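Local coordinates for protein probable aminotransferase (Pseudomonas aeruginosa, PDB 5YKR) that is probably a PLP-dependent aminotransferase of class III, carrying pyridoxal phosphate covalently bound to a lysine, at residues A[17-22]-A[418-423]; A[411-416]-A[447-452]. All coordinates share one frame; numbering follows the deposited sequence.

Contact 1: A[17-22]-A[418-423]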
ATOM      1  N   LYS A  17     -16.506  16.945 -28.594  1.00 21.01           N
ATOM      2  CA  LYS A  17     -16.052  16.206 -29.789  1.00 23.12           C
ATOM      3  C   LYS A  17     -14.927  16.911 -30.551  1.00 22.57           C
ATOM      4  O   LYS A  17     -13.995  16.268 -31.001  1.00 24.44           O
ATOM      5  CB  LYS A  17     -17.214  15.979 -30.743  1.00 29.04           C
ATOM      6  CG  LYS A  17     -17.885  14.642 -30.620  1.00 36.50           C
ATOM      7  CD  LYS A  17     -19.002  14.524 -31.673  1.00 41.54           C
ATOM      8  CE  LYS A  17     -18.486  14.577 -33.121  1.00 42.94           C
ATOM      9  NZ  LYS A  17     -18.740  13.350 -33.927  1.00 52.88           N
ATOM     10  N   ARG A  18     -15.042  18.219 -30.725  1.00 22.05           N
ATOM     11  CA  ARG A  18     -13.981  18.998 -31.374  1.00 24.13           C
ATOM     12  C   ARG A  18     -12.677  18.898 -30.578  1.00 21.21           C
ATOM     13  O   ARG A  18     -11.613  18.727 -31.154  1.00 22.06           O
ATOM     14  CB  ARG A  18     -14.400  20.474 -31.507  1.00 27.06           C
ATOM     15  CG  ARG A  18     -13.446  21.293 -32.352  1.00 34.34           C
ATOM     16  CD  ARG A  18     -13.934  22.743 -32.491  1.00 42.38           C
ATOM     17  NE  ARG A  18     -13.947  23.614 -31.290  1.00 52.74           N
ATOM     18  CZ  ARG A  18     -12.902  23.903 -30.498  1.00 51.20           C
ATOM     19  NH1 ARG A  18     -11.736  23.335 -30.660  1.00 56.90           N
ATOM     20  NH2 ARG A  18     -13.046  24.741 -29.482  1.00 48.25           N
ATOM     21  N   GLU A  19     -12.771  18.964 -29.255  1.00 20.48           N
ATOM     22  CA  GLU A  19     -11.572  18.924 -28.404  1.00 19.60           C
ATOM     23  C   GLU A  19     -10.959  17.508 -28.385  1.00 19.31           C
ATOM     24  O   GLU A  19      -9.744  17.345 -28.277  1.00 18.77           O
ATOM     25  CB  GLU A  19     -11.904  19.438 -26.998  1.00 18.77           C
ATOM     26  CG  GLU A  19     -12.195  20.939 -26.969  1.00 20.60           C
ATOM     27  CD  GLU A  19     -11.031  21.778 -27.431  1.00 20.66           C
ATOM     28  OE1 GLU A  19      -9.905  21.508 -27.013  1.00 22.72           O
ATOM     29  OE2 GLU A  19     -11.236  22.726 -28.225  1.00 24.48           O
ATOM     30  N   LEU A  20     -11.787  16.479 -28.529  1.00 19.08           N
ATOM     31  CA  LEU A  20     -11.258  15.111 -28.656  1.00 19.93           C
ATOM     32  C   LEU A  20     -10.451  14.963 -29.952  1.00 21.07           C
ATOM     33  O   LEU A  20      -9.376  14.353 -29.940  1.00 22.36           O
ATOM     34  CB  LEU A  20     -12.376  14.064 -28.568  1.00 19.46           C
ATOM     35  CG  LEU A  20     -12.960  13.815 -27.185  1.00 19.80           C
ATOM     36  CD1 LEU A  20     -14.273  13.040 -27.313  1.00 20.62           C
ATOM     37  CD2 LEU A  20     -11.959  13.102 -26.266  1.00 18.36           C
ATOM     38  N   ARG A  21     -10.947  15.553 -31.046  1.00 20.28           N
ATOM     39  CA  ARG A  21     -10.171  15.550 -32.289  1.00 23.87           C
ATOM     40  C   ARG A  21      -8.870  16.340 -32.146  1.00 22.60           C
ATOM     41  O   ARG A  21      -7.803  15.843 -32.541  1.00 25.40           O
ATOM     42  CB  ARG A  21     -11.011  16.076 -33.456  1.00 25.54           C
ATOM     43  CG  ARG A  21     -10.328  15.996 -34.785  1.00 34.17           C
ATOM     44  CD  ARG A  21     -11.355  16.160 -35.923  1.00 38.54           C
ATOM     45  NE  ARG A  21     -12.209  17.350 -35.809  1.00 44.67           N
ATOM     46  CZ  ARG A  21     -11.816  18.610 -36.046  1.00 52.77           C
ATOM     47  NH1 ARG A  21     -10.556  18.891 -36.423  1.00 56.48           N
ATOM     48  NH2 ARG A  21     -12.691  19.606 -35.885  1.00 54.90           N
ATOM     49  N   ARG A  22      -8.955  17.524 -31.527  1.00 23.72           N
ATOM     50  CA  ARG A  22      -7.770  18.349 -31.233  1.00 23.45           C
ATOM     51  C   ARG A  22      -6.787  17.554 -30.363  1.00 23.34           C
ATOM     52  O   ARG A  22      -5.594  17.609 -30.582  1.00 23.09           O
ATOM     53  CB  ARG A  22      -8.183  19.636 -30.513  1.00 26.78           C
ATOM     54  CG  ARG A  22      -7.107  20.679 -30.262  1.00 32.95           C
ATOM     55  CD  ARG A  22      -7.605  21.918 -29.453  1.00 32.15           C
ATOM     56  NE  ARG A  22      -8.613  22.667 -30.135  1.00 42.51           N
ATOM     57  CZ  ARG A  22      -8.362  23.524 -31.139  1.00 44.95           C
ATOM     58  NH1 ARG A  22      -7.119  23.718 -31.591  1.00 58.77           N
ATOM     59  NH2 ARG A  22      -9.335  24.169 -31.725  1.00 46.30           N
ATOM     60  N   LEU A 418      -6.588  21.107 -20.903  1.00 14.04           N
ATOM     61  CA  LEU A 418      -5.430  20.233 -21.231  1.00 14.13           C
ATOM     62  C   LEU A 418      -4.839  20.569 -22.599  1.00 15.29           C
ATOM     63  O   LEU A 418      -3.625  20.756 -22.764  1.00 15.53           O
ATOM     64  CB  LEU A 418      -5.863  18.756 -21.146  1.00 14.72           C
ATOM     65  CG  LEU A 418      -4.790  17.701 -21.403  1.00 15.16           C
ATOM     66  CD1 LEU A 418      -5.155  16.392 -20.674  1.00 15.20           C
ATOM     67  CD2 LEU A 418      -4.473  17.458 -22.879  1.00 16.57           C
ATOM     68  N   ASN A 419      -5.724  20.680 -23.594  1.00 15.64           N
ATOM     69  CA  ASN A 419      -5.269  20.993 -24.961  1.00 15.20           C
ATOM     70  C   ASN A 419      -4.635  22.375 -25.113  1.00 16.78           C
ATOM     71  O   ASN A 419      -4.020  22.648 -26.145  1.00 20.38           O
ATOM     72  CB  ASN A 419      -6.450  20.881 -25.948  1.00 15.48           C
ATOM     73  CG  ASN A 419      -6.829  19.439 -26.306  1.00 16.41           C
ATOM     74  OD1 ASN A 419      -6.025  18.509 -26.241  1.00 16.63           O
ATOM     75  ND2 ASN A 419      -8.112  19.273 -26.711  1.00 16.58           N
ATOM     76  N   ARG A 420      -4.771  23.221 -24.100  1.00 14.65           N
ATOM     77  CA  ARG A 420      -4.183  24.561 -24.095  1.00 15.41           C
ATOM     78  C   ARG A 420      -3.180  24.739 -22.953  1.00 15.61           C
ATOM     79  O   ARG A 420      -2.837  25.846 -22.571  1.00 16.72           O
ATOM     80  CB  ARG A 420      -5.310  25.614 -24.076  1.00 16.02           C
ATOM     81  CG  ARG A 420      -6.112  25.619 -25.376  1.00 17.46           C
ATOM     82  CD  ARG A 420      -7.448  26.333 -25.208  1.00 18.33           C
ATOM     83  NE  ARG A 420      -8.256  26.202 -26.415  1.00 18.71           N
ATOM     84  CZ  ARG A 420      -8.907  25.118 -26.798  1.00 17.39           C
ATOM     85  NH1 ARG A 420      -8.839  23.991 -26.078  1.00 16.61           N
ATOM     86  NH2 ARG A 420      -9.583  25.100 -27.947  1.00 19.52           N
ATOM     87  N   GLY A 421      -2.654  23.601 -22.445  1.00 15.33           N
ATOM     88  CA  GLY A 421      -1.483  23.630 -21.572  1.00 15.39           C
ATOM     89  C   GLY A 421      -1.721  23.749 -20.063  1.00 14.10           C
ATOM     90  O   GLY A 421      -0.810  24.182 -19.325  1.00 15.13           O
ATOM     91  N   VAL A 422      -2.896  23.339 -19.578  1.00 14.27           N
ATOM     92  CA  VAL A 422      -3.176  23.340 -18.141  1.00 13.69           C
ATOM     93  C   VAL A 422      -3.739  21.952 -17.758  1.00 14.41           C
ATOM     94  O   VAL A 422      -4.766  21.509 -18.314  1.00 14.83           O
ATOM     95  CB  VAL A 422      -4.157  24.424 -17.738  1.00 15.18           C
ATOM     96  CG1 VAL A 422      -4.571  24.248 -16.289  1.00 16.77           C
ATOM     97  CG2 VAL A 422      -3.563  25.817 -17.989  1.00 15.11           C
ATOM     98  N   LEU A 423      -3.082  21.276 -16.826  1.00 12.62           N
ATOM     99  CA  LEU A 423      -3.589  20.017 -16.301  1.00 13.50           C
ATOM    100  C   LEU A 423      -4.360  20.199 -14.992  1.00 12.84           C
ATOM    101  O   LEU A 423      -3.865  20.779 -14.038  1.00 13.78           O
ATOM    102  CB  LEU A 423      -2.405  19.052 -16.015  1.00 14.35           C
ATOM    103  CG  LEU A 423      -1.574  18.658 -17.216  1.00 15.54           C
ATOM    104  CD1 LEU A 423      -0.350  17.851 -16.824  1.00 17.23           C
ATOM    105  CD2 LEU A 423      -2.415  17.901 -18.210  1.00 17.42           C
TER
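Both carboxylate oxygens of E19 are taken by R420, whose guanidinium comes end-on: NH1 lies 2.9 Å from E19 OE1 and NH2 2.9 Å from E19 OE2. The two planes are 47° apart; NH1 meets OE1 from above the carboxylate plane and NH2 meets OE2 on the syn side. From the opposite face to NH1, N419 ND2 donates to E19 OE1 on the anti side over 2.9 Å, nearly straight at 174°. The same ND2 gives a more bent bond to E19 O, 3.0 Å away, so one amide holds both side chain and backbone of E19.

R22 NE is the second donor to E19 OE2, at 3.2 Å, from the opposite face to R420 NH2. These two like-charged donors are not bonded; the shared carboxylate brings them together. Two arginines round buried E19 would be expected to keep it ionised. Further out, Y416 O accepts from R420 NH1.

R420 runs extended from CG to NE (chi3 -174°), carrying its guanidinium across to helix 9-26. N419 and R420 are the middle residues of a type I turn, L418 to G421. With bonds V422 N to L417 O and G421 N to L418 O, G421, at positive phi, is C-prime of the Schellman motif ending helix 407-418.

Contact 2: A[411-416]-A[447-452]; sequences ACLHLY and RLLRDC
Y416 lays its ring over C452 where helices 407-418 and 439-456 pack, a helix-helix contact in the C-terminal part of a class-III aminotransferase chain. The short axes approach to 9.9 Å, and their directions differ by 131°, closer to antiparallel than to parallel. CB of Y416 already points toward the partner helix, and chi1 of -171° sets CG anti to the backbone N, beside C452 CB and SG.

The Y416 CB itself meets C452 SG at 3.7 Å. CD1 of Y416 lies 3.6 Å from C452 CB, which sits over one face of the ring, offset toward the rim, in a CH-pi contact 19° off the normal. The sulfur is more oblique, making a Cys sulfur-aromatic contact 4.1 Å from C452 SG to the centroid of the Y416 ring. Farther out, Y416 CE1 comes within 3.5 Å of L448 O, an oxygen already bonded to C452 N within the helix, and CZ passes the backbone of C452. Beyond the sulfur, L413 CD2 packs against C452 SG and L449 CD1; Y388 of strand 385-389 touches both leucines.

At the tip, Y416 OH is hydrogen-bonded to E455 and lies against D451 CB. A water also joins it to D451, donating to Y416 OH at 2.9 Å and to D451 OD2 at 2.6 Å.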
ATOM      1  N   ALA A 411     -15.556  16.534 -18.209  1.00 14.91           N
ATOM      2  CA  ALA A 411     -14.603  16.110 -19.216  1.00 15.76           C
ATOM      3  C   ALA A 411     -14.303  17.226 -20.216  1.00 15.24           C
ATOM      4  O   ALA A 411     -13.161  17.443 -20.586  1.00 16.07           O
ATOM      5  CB  ALA A 411     -15.092  14.859 -19.923  1.00 15.74           C
ATOM      6  N   CYS A 412     -15.342  17.929 -20.653  1.00 16.05           N
ATOM      7  CA  CYS A 412     -15.142  19.013 -21.588  1.00 16.18           C
ATOM      8  C   CYS A 412     -14.268  20.141 -21.049  1.00 16.60           C
ATOM      9  O   CYS A 412     -13.353  20.575 -21.731  1.00 16.28           O
ATOM     10  CB  CYS A 412     -16.482  19.542 -22.042  1.00 19.39           C
ATOM     11  SG  CYS A 412     -16.408  20.741 -23.395  1.00 20.01           S
ATOM     12  N   LEU A 413     -14.533  20.599 -19.832  1.00 15.30           N
ATOM     13  CA  LEU A 413     -13.727  21.659 -19.237  1.00 16.75           C
ATOM     14  C   LEU A 413     -12.298  21.190 -19.059  1.00 14.39           C
ATOM     15  O   LEU A 413     -11.359  21.913 -19.358  1.00 15.58           O
ATOM     16  CB  LEU A 413     -14.322  22.081 -17.883  1.00 17.69           C
ATOM     17  CG  LEU A 413     -15.698  22.780 -17.848  1.00 23.78           C
ATOM     18  CD1 LEU A 413     -16.084  23.156 -16.434  1.00 26.14           C
ATOM     19  CD2 LEU A 413     -15.717  23.935 -18.762  1.00 30.36           C
ATOM     20  N   HIS A 414     -12.134  19.966 -18.545  1.00 13.74           N
ATOM     21  CA  HIS A 414     -10.800  19.452 -18.318  1.00 13.30           C
ATOM     22  C   HIS A 414     -10.013  19.305 -19.612  1.00 12.67           C
ATOM     23  O   HIS A 414      -8.823  19.649 -19.657  1.00 14.72           O
ATOM     24  CB  HIS A 414     -10.827  18.104 -17.623  1.00 13.73           C
ATOM     25  CG  HIS A 414     -11.162  18.139 -16.162  1.00 14.92           C
ATOM     26  ND1 HIS A 414     -12.410  18.401 -15.644  1.00 19.28           N
ATOM     27  CD2 HIS A 414     -10.383  17.868 -15.087  1.00 17.21           C
ATOM     28  CE1 HIS A 414     -12.363  18.340 -14.316  1.00 18.40           C
ATOM     29  NE2 HIS A 414     -11.153  18.001 -13.959  1.00 17.04           N
ATOM     30  N   LEU A 415     -10.666  18.825 -20.670  1.00 12.79           N
ATOM     31  CA  LEU A 415      -9.954  18.625 -21.932  1.00 14.27           C
ATOM     32  C   LEU A 415      -9.626  19.941 -22.629  1.00 14.57           C
ATOM     33  O   LEU A 415      -8.550  20.067 -23.223  1.00 14.76           O
ATOM     34  CB  LEU A 415     -10.789  17.740 -22.872  1.00 14.71           C
ATOM     35  CG  LEU A 415     -10.114  17.309 -24.176  1.00 15.28           C
ATOM     36  CD1 LEU A 415      -8.792  16.598 -23.916  1.00 15.05           C
ATOM     37  CD2 LEU A 415     -11.044  16.426 -24.977  1.00 17.29           C
ATOM     38  N   TYR A 416     -10.543  20.904 -22.577  1.00 15.31           N
ATOM     39  CA  TYR A 416     -10.284  22.234 -23.163  1.00 15.30           C
ATOM     40  C   TYR A 416      -9.021  22.823 -22.544  1.00 14.64           C
ATOM     41  O   TYR A 416      -8.137  23.330 -23.262  1.00 16.23           O
ATOM     42  CB  TYR A 416     -11.486  23.127 -22.925  1.00 16.52           C
ATOM     43  CG  TYR A 416     -11.433  24.443 -23.650  1.00 15.23           C
ATOM     44  CD1 TYR A 416     -10.714  25.496 -23.143  1.00 16.54           C
ATOM     45  CD2 TYR A 416     -12.096  24.615 -24.873  1.00 16.25           C
ATOM     46  CE1 TYR A 416     -10.684  26.726 -23.779  1.00 18.03           C
ATOM     47  CE2 TYR A 416     -12.053  25.825 -25.530  1.00 18.48           C
ATOM     48  CZ  TYR A 416     -11.316  26.875 -24.969  1.00 17.71           C
ATOM     49  OH  TYR A 416     -11.259  28.085 -25.604  1.00 21.44           O
ATOM     50  N   ARG A 447      -8.011  32.447 -17.571  1.00 15.36           N
ATOM     51  CA  ARG A 447      -8.367  32.812 -18.942  1.00 16.65           C
ATOM     52  C   ARG A 447      -8.966  31.644 -19.710  1.00 18.50           C
ATOM     53  O   ARG A 447      -9.990  31.785 -20.400  1.00 18.72           O
ATOM     54  CB  ARG A 447      -7.160  33.375 -19.729  1.00 21.54           C
ATOM     55  CG  ARG A 447      -6.598  34.662 -19.176  1.00 27.34           C
ATOM     56  CD  ARG A 447      -5.622  35.253 -20.120  1.00 33.62           C
ATOM     57  NE  ARG A 447      -4.508  34.387 -20.464  1.00 35.45           N
ATOM     58  CZ  ARG A 447      -3.332  34.386 -19.839  1.00 35.84           C
ATOM     59  NH1 ARG A 447      -3.099  35.199 -18.806  1.00 43.87           N
ATOM     60  NH2 ARG A 447      -2.370  33.595 -20.275  1.00 33.69           N
ATOM     61  N   LEU A 448      -8.339  30.472 -19.607  1.00 17.07           N
ATOM     62  CA  LEU A 448      -8.820  29.315 -20.352  1.00 16.63           C
ATOM     63  C   LEU A 448     -10.208  28.843 -19.889  1.00 17.15           C
ATOM     64  O   LEU A 448     -11.035  28.462 -20.709  1.00 16.56           O
ATOM     65  CB  LEU A 448      -7.823  28.156 -20.233  1.00 16.37           C
ATOM     66  CG  LEU A 448      -6.488  28.421 -20.909  1.00 16.92           C
ATOM     67  CD1 LEU A 448      -5.618  27.196 -20.743  1.00 18.27           C
ATOM     68  CD2 LEU A 448      -6.625  28.750 -22.388  1.00 18.62           C
ATOM     69  N   LEU A 449     -10.434  28.862 -18.584  1.00 14.62           N
ATOM     70  CA  LEU A 449     -11.741  28.482 -18.051  1.00 16.29           C
ATOM     71  C   LEU A 449     -12.816  29.452 -18.548  1.00 17.11           C
ATOM     72  O   LEU A 449     -13.932  29.027 -18.951  1.00 18.13           O
ATOM     73  CB  LEU A 449     -11.727  28.383 -16.532  1.00 17.06           C
ATOM     74  CG  LEU A 449     -13.068  28.030 -15.871  1.00 17.59           C
ATOM     75  CD1 LEU A 449     -13.568  26.649 -16.295  1.00 19.48           C
ATOM     76  CD2 LEU A 449     -12.899  28.077 -14.368  1.00 19.04           C
ATOM     77  N   ARG A 450     -12.500  30.748 -18.502  1.00 15.71           N
ATOM     78  CA  ARG A 450     -13.425  31.760 -18.980  1.00 16.88           C
ATOM     79  C   ARG A 450     -13.715  31.610 -20.453  1.00 18.06           C
ATOM     80  O   ARG A 450     -14.891  31.715 -20.866  1.00 19.55           O
ATOM     81  CB  ARG A 450     -12.862  33.135 -18.687  1.00 18.42           C
ATOM     82  CG  ARG A 450     -13.709  34.293 -19.241  1.00 20.16           C
ATOM     83  CD  ARG A 450     -15.115  34.342 -18.654  1.00 20.07           C
ATOM     84  NE  ARG A 450     -15.892  35.424 -19.268  1.00 22.47           N
ATOM     85  CZ  ARG A 450     -16.430  35.395 -20.489  1.00 25.50           C
ATOM     86  NH1 ARG A 450     -16.306  34.353 -21.309  1.00 26.70           N
ATOM     87  NH2 ARG A 450     -17.101  36.452 -20.918  1.00 29.79           N
ATOM     88  N   ASP A 451     -12.677  31.327 -21.250  1.00 15.40           N
ATOM     89  CA  ASP A 451     -12.849  31.074 -22.665  1.00 18.10           C
ATOM     90  C   ASP A 451     -13.763  29.867 -22.921  1.00 18.38           C
ATOM     91  O   ASP A 451     -14.636  29.923 -23.790  1.00 22.40           O
ATOM     92  CB  ASP A 451     -11.532  30.861 -23.398  1.00 19.51           C
ATOM     93  CG  ASP A 451     -10.679  32.112 -23.511  1.00 21.95           C
ATOM     94  OD1 ASP A 451     -11.147  33.241 -23.192  1.00 21.13           O
ATOM     95  OD2 ASP A 451      -9.512  31.941 -23.922  1.00 22.95           O
ATOM     96  N   CYS A 452     -13.507  28.778 -22.205  1.00 17.37           N
ATOM     97  CA  CYS A 452     -14.278  27.555 -22.405  1.00 18.30           C
ATOM     98  C   CYS A 452     -15.764  27.789 -22.105  1.00 18.78           C
ATOM     99  O   CYS A 452     -16.639  27.430 -22.911  1.00 21.78           O
ATOM    100  CB  CYS A 452     -13.734  26.433 -21.517  1.00 18.81           C
ATOM    101  SG  CYS A 452     -14.530  24.853 -21.780  1.00 19.79           S
TER
HETATM  102  O   HOH W   1      -8.833  29.668 -25.074  1.00 25.36           O

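How the contacts relate
The centres of the two contacts are about 8 Å apart, on the same side of the chain's centre. Along the sequence their segments alternate: 17-22, 411-416, 418-423, 447-452. Helix 407-418 supplies 411-416 to contact 2 and leads through its C-terminal turn into strand 422-423, an outermost strand of the four-stranded sheet. The contacts also touch directly: L415 CD2 packs on E19 C at 3.6 Å, and R420 makes a cation-pi contact with Y416. The turn after helix 407-418 is bonded to helix 9-26 through polar and charged groups, while the helix packs on 439-456 mainly through apolar side chains. E455 pairs with R18 and Y416, so the first and last helices of the chain meet here.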